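Side-chain contacts in dehydrogenase (Chromobacterium violaceum, PDB 3Q2I), which binds NADH and UDP-GlcNAcA and probably oxidises this sugar nucleotide on the route to 2,3-diacetamido-2,3-dideoxy-D-mannuronic acid: residues F29-K34 with L306-V311; I42-I47 with K53-R58; D77-T82 with I93-A98; E117-A122 with K127-V132. One frame throughout, in Å; residues are numbered along the deposited sequence.

Interaction 1. Residues F29-K34 with L306-V311; sequences FGALEK and LYYDNV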
# COMPACT_ATOMS: atom_id res chain seq x y z
N PHE A 29 1.04 28.29 41.72
CA PHE A 29 0.91 29.02 43.02
C PHE A 29 1.83 30.25 43.05
O PHE A 29 1.39 31.38 43.36
CB PHE A 29 1.18 28.10 44.22
CG PHE A 29 0.27 26.89 44.34
CD1 PHE A 29 -0.99 26.85 43.76
CD2 PHE A 29 0.72 25.74 45.01
CE1 PHE A 29 -1.80 25.73 43.91
CE2 PHE A 29 -0.08 24.62 45.16
CZ PHE A 29 -1.36 24.60 44.59
N GLY A 30 3.10 30.07 42.74
CA GLY A 30 4.05 31.18 42.68
C GLY A 30 3.57 32.28 41.76
O GLY A 30 3.63 33.48 42.10
N ALA A 31 3.10 31.90 40.58
CA ALA A 31 2.64 32.88 39.61
C ALA A 31 1.48 33.70 40.15
O ALA A 31 1.42 34.91 39.93
CB ALA A 31 2.24 32.17 38.30
N LEU A 32 0.55 33.01 40.79
CA LEU A 32 -0.65 33.63 41.32
C LEU A 32 -0.30 34.52 42.51
O LEU A 32 -0.85 35.63 42.63
CB LEU A 32 -1.68 32.58 41.72
CG LEU A 32 -2.48 32.07 40.51
CD1 LEU A 32 -3.01 30.68 40.84
CD2 LEU A 32 -3.59 33.03 40.18
N GLU A 33 0.63 34.06 43.34
CA GLU A 33 1.17 34.89 44.44
C GLU A 33 1.73 36.20 43.93
O GLU A 33 1.42 37.27 44.48
CB GLU A 33 2.23 34.15 45.26
CG GLU A 33 1.59 33.24 46.30
CD GLU A 33 2.48 32.10 46.71
OE1 GLU A 33 3.70 32.20 46.45
OE2 GLU A 33 1.97 31.10 47.27
N LYS A 34 2.56 36.14 42.89
CA LYS A 34 3.01 37.34 42.21
C LYS A 34 1.86 38.26 41.78
O LYS A 34 1.95 39.47 41.93
CB LYS A 34 3.95 37.04 41.05
CG LYS A 34 5.23 36.35 41.52
CD LYS A 34 5.97 35.68 40.38
CE LYS A 34 7.39 36.18 40.32
NZ LYS A 34 8.37 35.05 40.34
N LEU A 306 4.58 35.36 33.59
CA LEU A 306 4.25 36.10 32.39
C LEU A 306 3.02 35.51 31.72
O LEU A 306 2.16 36.24 31.25
CB LEU A 306 5.42 36.03 31.42
CG LEU A 306 6.13 37.28 30.92
CD1 LEU A 306 7.21 36.89 29.91
CD2 LEU A 306 5.08 38.27 30.39
N TYR A 307 2.94 34.18 31.65
CA TYR A 307 1.78 33.54 31.07
C TYR A 307 0.53 34.03 31.77
O TYR A 307 -0.50 34.35 31.15
CB TYR A 307 1.86 32.00 31.21
CG TYR A 307 0.75 31.33 30.45
CD1 TYR A 307 -0.41 30.89 31.08
CD2 TYR A 307 0.86 31.22 29.07
CE1 TYR A 307 -1.45 30.33 30.35
CE2 TYR A 307 -0.19 30.67 28.34
CZ TYR A 307 -1.32 30.23 28.98
OH TYR A 307 -2.34 29.72 28.19
N TYR A 308 0.59 34.08 33.09
CA TYR A 308 -0.56 34.53 33.83
C TYR A 308 -0.94 36.00 33.53
O TYR A 308 -2.13 36.32 33.51
CB TYR A 308 -0.31 34.32 35.32
CG TYR A 308 -0.88 33.02 35.80
CD1 TYR A 308 -2.17 32.94 36.27
CD2 TYR A 308 -0.15 31.84 35.67
CE1 TYR A 308 -2.72 31.75 36.69
CE2 TYR A 308 -0.67 30.67 36.13
CZ TYR A 308 -1.96 30.59 36.58
OH TYR A 308 -2.43 29.38 37.03
N ASP A 309 0.01 36.87 33.21
CA ASP A 309 -0.32 38.27 32.89
C ASP A 309 -1.23 38.28 31.64
O ASP A 309 -2.24 38.98 31.61
CB ASP A 309 0.97 39.04 32.60
CG ASP A 309 0.72 40.50 32.20
OD1 ASP A 309 -0.02 41.18 32.93
OD2 ASP A 309 1.23 40.96 31.15
N ASN A 310 -0.92 37.50 30.59
CA ASN A 310 -1.83 37.46 29.45
C ASN A 310 -3.23 36.92 29.77
O ASN A 310 -4.23 37.40 29.20
CB ASN A 310 -1.19 36.73 28.25
CG ASN A 310 -2.21 36.40 27.15
OD1 ASN A 310 -2.55 35.23 26.97
ND2 ASN A 310 -2.68 37.41 26.42
N VAL A 311 -3.33 35.91 30.63
CA VAL A 311 -4.61 35.32 30.97
C VAL A 311 -5.44 36.35 31.75
O VAL A 311 -6.62 36.52 31.47
CB VAL A 311 -4.42 34.06 31.81
CG1 VAL A 311 -5.73 33.51 32.35
CG2 VAL A 311 -3.67 32.96 30.98

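Interaction 2. Residues I42-I47 with K53-R58; sequences IDVCDI and KAAVER. With NAI (1,4-dihydronicotinamide adenine dinucleotide), chain B.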
# COMPACT_ATOMS: atom_id res chain seq x y z
N ILE A 42 -8.93 30.66 44.85
CA ILE A 42 -9.96 30.48 45.86
C ILE A 42 -10.35 29.03 46.14
O ILE A 42 -11.02 28.75 47.13
CB ILE A 42 -11.24 31.31 45.53
CG1 ILE A 42 -11.68 31.02 44.08
CG2 ILE A 42 -10.92 32.80 45.57
CD1 ILE A 42 -13.16 31.29 43.81
N ASP A 43 -9.94 28.09 45.28
CA ASP A 43 -10.35 26.72 45.47
C ASP A 43 -9.29 25.80 44.84
O ASP A 43 -8.76 26.16 43.79
CB ASP A 43 -11.68 26.47 44.75
CG ASP A 43 -12.83 27.19 45.42
OD1 ASP A 43 -13.34 26.63 46.42
OD2 ASP A 43 -13.19 28.28 44.94
N VAL A 44 -8.95 24.72 45.53
CA VAL A 44 -7.95 23.76 45.03
C VAL A 44 -8.53 22.37 45.19
O VAL A 44 -9.39 22.10 46.05
CB VAL A 44 -6.55 23.87 45.68
CG1 VAL A 44 -5.86 25.13 45.27
CG2 VAL A 44 -6.62 23.69 47.23
N CYS A 45 -8.09 21.45 44.31
CA CYS A 45 -8.66 20.12 44.30
C CYS A 45 -7.54 19.10 44.05
O CYS A 45 -6.69 19.31 43.17
CB CYS A 45 -9.68 19.99 43.16
SG CYS A 45 -10.28 18.31 42.94
N ASP A 46 -7.54 18.03 44.84
CA ASP A 46 -6.67 16.87 44.62
C ASP A 46 -7.27 15.60 45.21
O ASP A 46 -7.90 15.63 46.29
CB ASP A 46 -5.23 17.13 45.08
CG ASP A 46 -4.22 16.22 44.39
OD1 ASP A 46 -4.42 14.99 44.45
OD2 ASP A 46 -3.26 16.74 43.78
N ILE A 47 -7.15 14.48 44.50
CA ILE A 47 -7.72 13.24 45.04
C ILE A 47 -6.81 12.64 46.12
O ILE A 47 -7.18 11.63 46.75
CB ILE A 47 -7.99 12.18 43.93
CG1 ILE A 47 -6.69 11.84 43.19
CG2 ILE A 47 -9.12 12.64 43.02
CD1 ILE A 47 -6.84 10.62 42.26
N LYS A 53 -3.83 18.85 51.23
CA LYS A 53 -3.49 19.52 52.49
C LYS A 53 -2.37 20.53 52.30
O LYS A 53 -2.47 21.68 52.73
CB LYS A 53 -3.17 18.47 53.56
CG LYS A 53 -2.61 19.05 54.86
CD LYS A 53 -2.93 18.07 55.99
CE LYS A 53 -1.70 17.63 56.76
NZ LYS A 53 -1.15 18.77 57.54
N ALA A 54 -1.28 20.15 51.64
CA ALA A 54 -0.17 21.06 51.46
C ALA A 54 -0.58 22.29 50.69
O ALA A 54 -0.13 23.39 50.99
CB ALA A 54 1.05 20.34 50.81
N ALA A 55 -1.39 22.10 49.63
CA ALA A 55 -1.81 23.22 48.80
C ALA A 55 -2.72 24.19 49.58
O ALA A 55 -2.56 25.42 49.48
CB ALA A 55 -2.54 22.71 47.53
N VAL A 56 -3.67 23.62 50.30
CA VAL A 56 -4.60 24.47 51.07
C VAL A 56 -3.86 25.31 52.13
O VAL A 56 -4.11 26.50 52.33
CB VAL A 56 -5.70 23.63 51.74
CG1 VAL A 56 -6.33 24.38 52.95
CG2 VAL A 56 -6.72 23.11 50.74
N GLU A 57 -2.89 24.68 52.79
CA GLU A 57 -2.12 25.39 53.79
C GLU A 57 -1.20 26.44 53.18
O GLU A 57 -1.12 27.56 53.69
CB GLU A 57 -1.46 24.36 54.73
CG GLU A 57 -2.54 23.42 55.27
CD GLU A 57 -2.02 22.27 56.14
OE1 GLU A 57 -0.93 21.73 55.82
OE2 GLU A 57 -2.73 21.90 57.12
N ARG A 58 -0.62 26.16 52.02
CA ARG A 58 0.20 27.16 51.35
C ARG A 58 -0.60 28.36 50.82
O ARG A 58 -0.11 29.49 50.84
CB ARG A 58 1.01 26.56 50.20
CG ARG A 58 2.04 27.53 49.64
CD ARG A 58 2.41 27.21 48.19
NE ARG A 58 2.82 28.37 47.40
CZ ARG A 58 3.83 28.34 46.54
NH1 ARG A 58 4.16 29.42 45.83
NH2 ARG A 58 4.55 27.24 46.41
PA NAI B . 2.18 15.34 39.31
O1A NAI B . 2.07 13.87 39.28
O2A NAI B . 3.31 16.02 40.21
O5B NAI B . 0.84 16.05 39.73
C5B NAI B . -0.20 15.12 39.84
C4B NAI B . -1.34 15.77 40.60
O4B NAI B . -2.65 15.52 40.06
C3B NAI B . -1.18 14.88 41.83
O3B NAI B . -1.10 15.67 43.03
C2B NAI B . -2.32 13.86 41.73
O2B NAI B . -2.77 13.35 42.98
C1B NAI B . -3.37 14.78 41.07
N9A NAI B . -4.49 14.07 40.50
C8A NAI B . -4.44 12.93 39.73
N7A NAI B . -5.65 12.63 39.34
C5A NAI B . -6.54 13.60 39.76
C6A NAI B . -7.93 13.80 39.66
N6A NAI B . -8.75 12.94 38.96
N1A NAI B . -8.47 14.88 40.26
C2A NAI B . -7.70 15.70 40.94
N3A NAI B . -6.38 15.58 41.08
C4A NAI B . -5.78 14.51 40.51
O3 NAI B . 2.41 15.83 37.82
PN NAI B . 2.97 17.19 37.32
O1N NAI B . 4.43 17.08 36.96
O2N NAI B . 2.59 18.41 38.18
O5D NAI B . 2.42 17.35 35.79
C5D NAI B . 1.12 17.88 35.83
C4D NAI B . 0.67 18.36 34.46
O4D NAI B . 1.51 19.49 34.18
C3D NAI B . 0.99 17.38 33.29
O3D NAI B . -0.02 17.60 32.31
C2D NAI B . 2.32 17.90 32.73
O2D NAI B . 2.45 17.67 31.33
C1D NAI B . 2.23 19.44 32.96
N1N NAI B . 3.53 20.07 33.08
C2N NAI B . 3.79 21.14 32.36
C3N NAI B . 5.05 21.75 32.36
C7N NAI B . 5.32 22.98 31.57
O7N NAI B . 6.41 23.33 31.17
N7N NAI B . 4.29 23.80 31.23
C4N NAI B . 6.07 21.12 33.11
C5N NAI B . 5.71 20.07 33.93
C6N NAI B . 4.45 19.54 33.90

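Interaction 3. Residues D77-T82 with I93-A98; sequences DIVILT and IECSEA. With NAI (1,4-dihydronicotinamide adenine dinucleotide), chain B.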
# COMPACT_ATOMS: atom_id res chain seq x y z
N ASP A 77 -13.48 32.24 37.95
CA ASP A 77 -13.62 32.62 36.54
C ASP A 77 -12.97 31.53 35.66
O ASP A 77 -13.50 31.18 34.61
CB ASP A 77 -12.91 33.95 36.30
CG ASP A 77 -13.57 35.11 37.05
OD1 ASP A 77 -14.78 35.27 36.85
OD2 ASP A 77 -12.90 35.75 37.86
N ILE A 78 -11.80 31.08 36.09
CA ILE A 78 -10.98 30.10 35.35
C ILE A 78 -10.62 28.90 36.23
O ILE A 78 -10.31 29.05 37.41
CB ILE A 78 -9.68 30.77 34.94
CG1 ILE A 78 -10.05 31.87 33.96
CG2 ILE A 78 -8.63 29.69 34.43
CD1 ILE A 78 -8.93 32.80 33.59
N VAL A 79 -10.66 27.70 35.66
CA VAL A 79 -10.31 26.46 36.36
C VAL A 79 -9.02 25.99 35.70
O VAL A 79 -8.95 25.90 34.47
CB VAL A 79 -11.37 25.34 36.25
CG1 VAL A 79 -10.89 24.05 36.96
CG2 VAL A 79 -12.68 25.77 36.93
N ILE A 80 -7.99 25.77 36.50
CA ILE A 80 -6.64 25.49 36.00
C ILE A 80 -6.46 23.98 36.12
O ILE A 80 -6.77 23.38 37.16
CB ILE A 80 -5.58 26.13 36.90
CG1 ILE A 80 -5.76 27.67 36.93
CG2 ILE A 80 -4.20 25.76 36.45
CD1 ILE A 80 -5.31 28.28 38.28
N LEU A 81 -6.00 23.33 35.03
CA LEU A 81 -5.84 21.87 35.05
C LEU A 81 -4.34 21.50 35.12
O LEU A 81 -3.60 21.69 34.14
CB LEU A 81 -6.41 21.27 33.74
CG LEU A 81 -7.86 21.67 33.49
CD1 LEU A 81 -8.37 20.91 32.22
CD2 LEU A 81 -8.72 21.36 34.67
N THR A 82 -3.89 21.04 36.28
CA THR A 82 -2.50 20.67 36.49
C THR A 82 -2.44 19.18 36.94
O THR A 82 -1.57 18.75 37.71
CB THR A 82 -1.79 21.62 37.51
OG1 THR A 82 -2.66 21.77 38.64
CG2 THR A 82 -1.44 22.97 36.93
N ILE A 93 -13.60 19.48 29.38
CA ILE A 93 -14.98 19.40 28.88
C ILE A 93 -16.00 19.55 30.03
O ILE A 93 -16.99 20.30 29.89
CB ILE A 93 -15.17 18.04 28.13
CG1 ILE A 93 -14.36 18.00 26.82
CG2 ILE A 93 -16.65 17.78 27.82
CD1 ILE A 93 -14.26 16.53 26.18
N GLU A 94 -15.73 18.92 31.17
CA GLU A 94 -16.62 19.06 32.34
C GLU A 94 -16.66 20.52 32.82
O GLU A 94 -17.78 21.06 33.03
CB GLU A 94 -16.14 18.16 33.48
CG GLU A 94 -17.24 18.00 34.55
CD GLU A 94 -16.81 17.15 35.74
OE1 GLU A 94 -17.54 17.22 36.75
OE2 GLU A 94 -15.74 16.47 35.73
N CYS A 95 -15.49 21.16 32.95
CA CYS A 95 -15.40 22.61 33.25
C CYS A 95 -16.20 23.45 32.27
O CYS A 95 -17.02 24.30 32.67
CB CYS A 95 -13.96 23.11 33.31
SG CYS A 95 -13.00 22.39 34.64
N SER A 96 -15.99 23.24 30.97
CA SER A 96 -16.71 24.02 29.99
C SER A 96 -18.21 23.84 30.12
O SER A 96 -18.97 24.82 30.06
CB SER A 96 -16.32 23.64 28.56
OG SER A 96 -14.97 23.94 28.31
N GLU A 97 -18.63 22.59 30.27
CA GLU A 97 -20.05 22.29 30.35
C GLU A 97 -20.69 22.84 31.64
O GLU A 97 -21.90 23.00 31.68
CB GLU A 97 -20.28 20.79 30.23
CG GLU A 97 -19.98 20.31 28.81
CD GLU A 97 -20.15 18.84 28.61
OE1 GLU A 97 -20.39 18.09 29.59
OE2 GLU A 97 -20.03 18.42 27.44
N ALA A 98 -19.88 23.12 32.66
CA ALA A 98 -20.37 23.74 33.90
C ALA A 98 -20.25 25.25 33.86
O ALA A 98 -20.48 25.94 34.86
CB ALA A 98 -19.59 23.22 35.12
PA NAI B . 2.18 15.34 39.31
O1A NAI B . 2.07 13.87 39.28
O2A NAI B . 3.31 16.02 40.21
O5B NAI B . 0.84 16.05 39.73
C5B NAI B . -0.20 15.12 39.84
C4B NAI B . -1.34 15.77 40.60
O4B NAI B . -2.65 15.52 40.06
C3B NAI B . -1.18 14.88 41.83
O3B NAI B . -1.10 15.67 43.03
C2B NAI B . -2.32 13.86 41.73
O2B NAI B . -2.77 13.35 42.98
C1B NAI B . -3.37 14.78 41.07
N9A NAI B . -4.49 14.07 40.50
C8A NAI B . -4.44 12.93 39.73
N7A NAI B . -5.65 12.63 39.34
C5A NAI B . -6.54 13.60 39.76
C6A NAI B . -7.93 13.80 39.66
N6A NAI B . -8.75 12.94 38.96
N1A NAI B . -8.47 14.88 40.26
C2A NAI B . -7.70 15.70 40.94
N3A NAI B . -6.38 15.58 41.08
C4A NAI B . -5.78 14.51 40.51
O3 NAI B . 2.41 15.83 37.82
PN NAI B . 2.97 17.19 37.32
O1N NAI B . 4.43 17.08 36.96
O2N NAI B . 2.59 18.41 38.18
O5D NAI B . 2.42 17.35 35.79
C5D NAI B . 1.12 17.88 35.83
C4D NAI B . 0.67 18.36 34.46
O4D NAI B . 1.51 19.49 34.18
C3D NAI B . 0.99 17.38 33.29
O3D NAI B . -0.02 17.60 32.31
C2D NAI B . 2.32 17.90 32.73
O2D NAI B . 2.45 17.67 31.33
C1D NAI B . 2.23 19.44 32.96
N1N NAI B . 3.53 20.07 33.08
C2N NAI B . 3.79 21.14 32.36
C3N NAI B . 5.05 21.75 32.36
C7N NAI B . 5.32 22.98 31.57
O7N NAI B . 6.41 23.33 31.17
N7N NAI B . 4.29 23.80 31.23
C4N NAI B . 6.07 21.12 33.11
C5N NAI B . 5.71 20.07 33.93
C6N NAI B . 4.45 19.54 33.90

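Interaction 4. Residues E117-A122 with K127-V132; sequences EMVKAA and KHLFVV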
# COMPACT_ATOMS: atom_id res chain seq x y z
N GLU A 117 -12.32 17.49 20.96
CA GLU A 117 -13.54 17.51 21.75
C GLU A 117 -13.42 18.61 22.81
O GLU A 117 -14.43 19.27 23.12
CB GLU A 117 -13.84 16.16 22.37
CG GLU A 117 -14.38 15.16 21.35
CD GLU A 117 -15.62 15.65 20.56
OE1 GLU A 117 -16.44 16.44 21.07
OE2 GLU A 117 -15.77 15.26 19.38
N MET A 118 -12.23 18.84 23.37
CA MET A 118 -12.16 19.90 24.38
C MET A 118 -12.34 21.29 23.76
O MET A 118 -12.98 22.20 24.34
CB MET A 118 -10.90 19.73 25.25
CG MET A 118 -9.60 19.87 24.55
SD MET A 118 -8.25 19.11 25.51
CE MET A 118 -8.10 20.33 26.87
N VAL A 119 -11.85 21.51 22.53
CA VAL A 119 -12.06 22.74 21.78
C VAL A 119 -13.55 22.93 21.43
O VAL A 119 -14.09 24.05 21.54
CB VAL A 119 -11.12 22.82 20.56
CG1 VAL A 119 -11.45 24.01 19.63
CG2 VAL A 119 -9.64 22.91 21.05
N LYS A 120 -14.19 21.86 20.95
CA LYS A 120 -15.62 21.90 20.57
C LYS A 120 -16.47 22.28 21.80
O LYS A 120 -17.39 23.10 21.65
CB LYS A 120 -16.06 20.52 20.05
CG LYS A 120 -17.54 20.47 19.57
CD LYS A 120 -17.82 19.24 18.71
CE LYS A 120 -17.71 19.59 17.22
NZ LYS A 120 -18.99 20.12 16.62
N ALA A 121 -16.10 21.77 22.98
CA ALA A 121 -16.92 21.96 24.21
C ALA A 121 -16.76 23.41 24.65
O ALA A 121 -17.76 24.03 25.08
CB ALA A 121 -16.49 21.01 25.34
N ALA A 122 -15.55 23.93 24.60
CA ALA A 122 -15.31 25.33 24.94
C ALA A 122 -15.99 26.23 23.92
O ALA A 122 -16.60 27.25 24.30
CB ALA A 122 -13.81 25.63 25.05
N LYS A 127 -16.80 29.85 26.15
CA LYS A 127 -15.83 30.13 27.20
C LYS A 127 -14.45 29.88 26.64
O LYS A 127 -14.29 29.10 25.69
CB LYS A 127 -16.05 29.20 28.40
CG LYS A 127 -17.42 29.36 29.06
CD LYS A 127 -17.44 30.66 29.85
CE LYS A 127 -18.84 30.98 30.31
NZ LYS A 127 -18.67 32.04 31.35
N HIS A 128 -13.46 30.55 27.21
CA HIS A 128 -12.07 30.40 26.79
C HIS A 128 -11.49 29.05 27.18
O HIS A 128 -11.84 28.50 28.22
CB HIS A 128 -11.18 31.49 27.39
CG HIS A 128 -11.49 32.86 26.88
ND1 HIS A 128 -11.08 33.32 25.65
CD2 HIS A 128 -12.07 33.92 27.50
CE1 HIS A 128 -11.44 34.58 25.51
NE2 HIS A 128 -12.03 34.97 26.62
N LEU A 129 -10.59 28.57 26.34
CA LEU A 129 -9.70 27.46 26.70
C LEU A 129 -8.29 28.00 26.44
O LEU A 129 -7.89 28.27 25.30
CB LEU A 129 -10.05 26.24 25.83
CG LEU A 129 -9.04 25.08 25.94
CD1 LEU A 129 -8.95 24.54 27.35
CD2 LEU A 129 -9.50 23.98 24.98
N PHE A 130 -7.52 28.23 27.51
CA PHE A 130 -6.11 28.63 27.42
C PHE A 130 -5.26 27.38 27.56
O PHE A 130 -5.63 26.51 28.33
CB PHE A 130 -5.77 29.50 28.65
CG PHE A 130 -6.60 30.77 28.77
CD1 PHE A 130 -6.11 31.94 28.15
CD2 PHE A 130 -7.78 30.79 29.51
CE1 PHE A 130 -6.82 33.18 28.29
CE2 PHE A 130 -8.49 32.05 29.66
CZ PHE A 130 -8.00 33.18 29.01
N VAL A 131 -4.17 27.31 26.80
CA VAL A 131 -3.23 26.18 26.91
C VAL A 131 -1.92 26.81 27.29
O VAL A 131 -1.46 27.77 26.66
CB VAL A 131 -3.10 25.42 25.56
CG1 VAL A 131 -2.08 24.26 25.73
CG2 VAL A 131 -4.47 24.92 25.10
N VAL A 132 -1.27 26.26 28.31
CA VAL A 132 -0.03 26.82 28.82
C VAL A 132 1.15 26.50 27.95
O VAL A 132 1.61 25.35 27.95
CB VAL A 132 0.23 26.34 30.26
CG1 VAL A 132 1.54 26.92 30.72
CG2 VAL A 132 -0.94 26.65 31.17

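Interaction 1. Residues F29-K34 with L306-V311
The phenol ring of Y308 receives A31 and L32 from the same side of its plane, both approaching obliquely. A31 meets one half: its CB lies 3.6 Å from CD2 of Y308 and slightly farther from CE2. L32 takes the other half, with its CD2 3.8 Å from CE1 of Y308 and its CG equally near that carbon. The leucine gets there because CG stands beside the backbone N and anti to the carbonyl carbon (chi1 -81°), which brings a branch that starts off to one side round to the ring. The pairing of sizes makes sense: the short methyl of alanine lets the helices approach, with A31 CA and Y308 CA 6.8 Å apart, while the long tyrosine spans the gap. The hydroxyl of buried Y308 is hydrogen-bonded to H28 ND1, on the same helix 25-34 as A31, so the tyrosine combines an apolar flank with a polar anchor. Helix 304-315 of the C-terminal family region packs on helix 25-34. Around this pair, the ring of F16 from strand 14-19 meets Y308 with planes inclined at about 55°, M103 of strand 101-104 also touches it, and L32 rests on A39 and L41 of strand 39-45.

Interaction 2. Residues I42-I47 with K53-R58
Apolar packing joins V44 of strand 39-45 to V56 and A55 of helix 49-59. CG2 of V44 does the touching: it meets CG2 of V56 at 3.6 Å and CB of A55 more loosely at 4.2 Å. The two valines slant across one another, and the small alanine suits a helix face lying close to the sheet, where V44 CA and V56 CA are 6.9 Å apart. L52, one turn earlier, and A61 also touch V44, giving this branched strand residue an apolar surround.

Charged contacts lie at the helix surface. K53 NZ and E57 OE1, one turn apart, form a salt bridge of 3.4 Å whose hydrogen bond is weak, whereas R58 reaches over to E33 of helix 25-34.

Hydrogen bonds to the cofactor gather at D46, just beyond the strand. Its CG is swung anti to the backbone N (chi1 -157°), and the carboxylate accepts the adenosine ribose hydroxyls with one oxygen each: O2B of NADH binds OD1 at 2.8 Å, and O3B binds OD2 at a short 2.5 Å. The amides of D48 and C21 also bond to OD1 and OD2, respectively, and thereby help to fix the carboxylate's rotation.

Beside it, I47 lies flat against a face of the adenine, its CG2 3.6 Å from N1A; M3 of a second subunit packs on this isoleucine. An acidic residue at the end of the second strand, gripping both ribose hydroxyls, is the hallmark of NAD-binding Rossmann folds.

Interaction 3. Residues D77-T82 with I93-A98
The sulfur of C95 on helix 88-97, a small, weakly polar atom that suits a close approach, sits against V79 of strand 78-81. SG of C95 is 3.5 Å from CG1 of V79 and 3.7 Å from its CB, so the sulfur lies against CG1 and the branch point together. Having CG1 anti to the backbone N (chi1 177°) turns that methyl into the contact. L81, two residues on and facing the same side of the sheet, adds a looser touch, its CD2 4.4 Å from SG of C95.

In the next shell, V102 of the adjoining strand 101-104 touches both L81 and C95, while F100 packs on V79. Backbone hydrogen bonds from V79 to H101 and M103 on one side of the strand, and from I78 to R15 and A17 on the other, hold it in the sheet. The intervening I80 points to the far side, where it meets F16 and Y308, so branched and aliphatic residues serve both faces of this strand.

Farther out, the strand delivers T82 to the cofactor. Its hydroxyl is hydrogen-bonded to the carbonyls of V19 and G20, linking this strand's end to that of neighbouring strand 14-19, and the carbonyl O of T82 lies 3.4 Å from C5D of NADH. A central parallel strand packed on the helix that follows it, with its C-terminal end at the dinucleotide, is characteristic of the Rossmann beta-alpha-beta unit.

Interaction 4. Residues E117-A122 with K127-V132
L129 lays its side chain on the face of the helix formed by M118, V119 and A122, and crosses both M118 and V119 at about a right angle. With chi1 at 171° the L129 branch point extends away from the backbone N toward the helix, and CD2 makes the contact: that methyl is 4.1 Å from CG of M118 and equally far from CG2 of V119. It thus meets the methionine partway along its chain, not at the sulfur. Nearer the turn, where strand and helix converge, the small side chain of A122 suits the close approach: its CB stands 3.9 Å from CB of L129. This is the returning half of a beta-alpha-beta crossover in the Rossmann domain: helix 112-125 runs back and leads into 129-131, an outer strand of the parallel sheet within this chain, with segment axes 9.9 Å apart and directions differing by 142°. The turn between them is tied by a nearly straight backbone bond, K127 N to A122 O, of 3.2 Å with an N-H...O angle of 172°. Beyond the leucine, S92 of helix 88-97 touches both M118 and L129, and V102 of the neighbouring strand packs on L129. The end of the K127 side chain leads away from the helix, and its NZ makes a weak hydrogen bond to the carbonyl of G99.

In the fold
From the N terminus, helix 25-34 opens the widest loop, which closes only some 270 residues later, when helix 304-315 returns to complete interaction 1. The other three contacts fall within that span, one after another and without crossing. Interaction 2 closes a short strand-to-helix loop, interaction 3 a slightly longer one, and interaction 4 a tight helix-to-strand turn. These three all pack helices on the same six-stranded parallel sheet; interactions 3 and 4 lie side by side, I93 touching M118, whereas 2 and 4 do not meet. Interactions 2 and 3 both reach NADH. Interaction 1 differs in bringing a helix of the C-terminal family region onto the Rossmann region, where V311 touches I78 and F130.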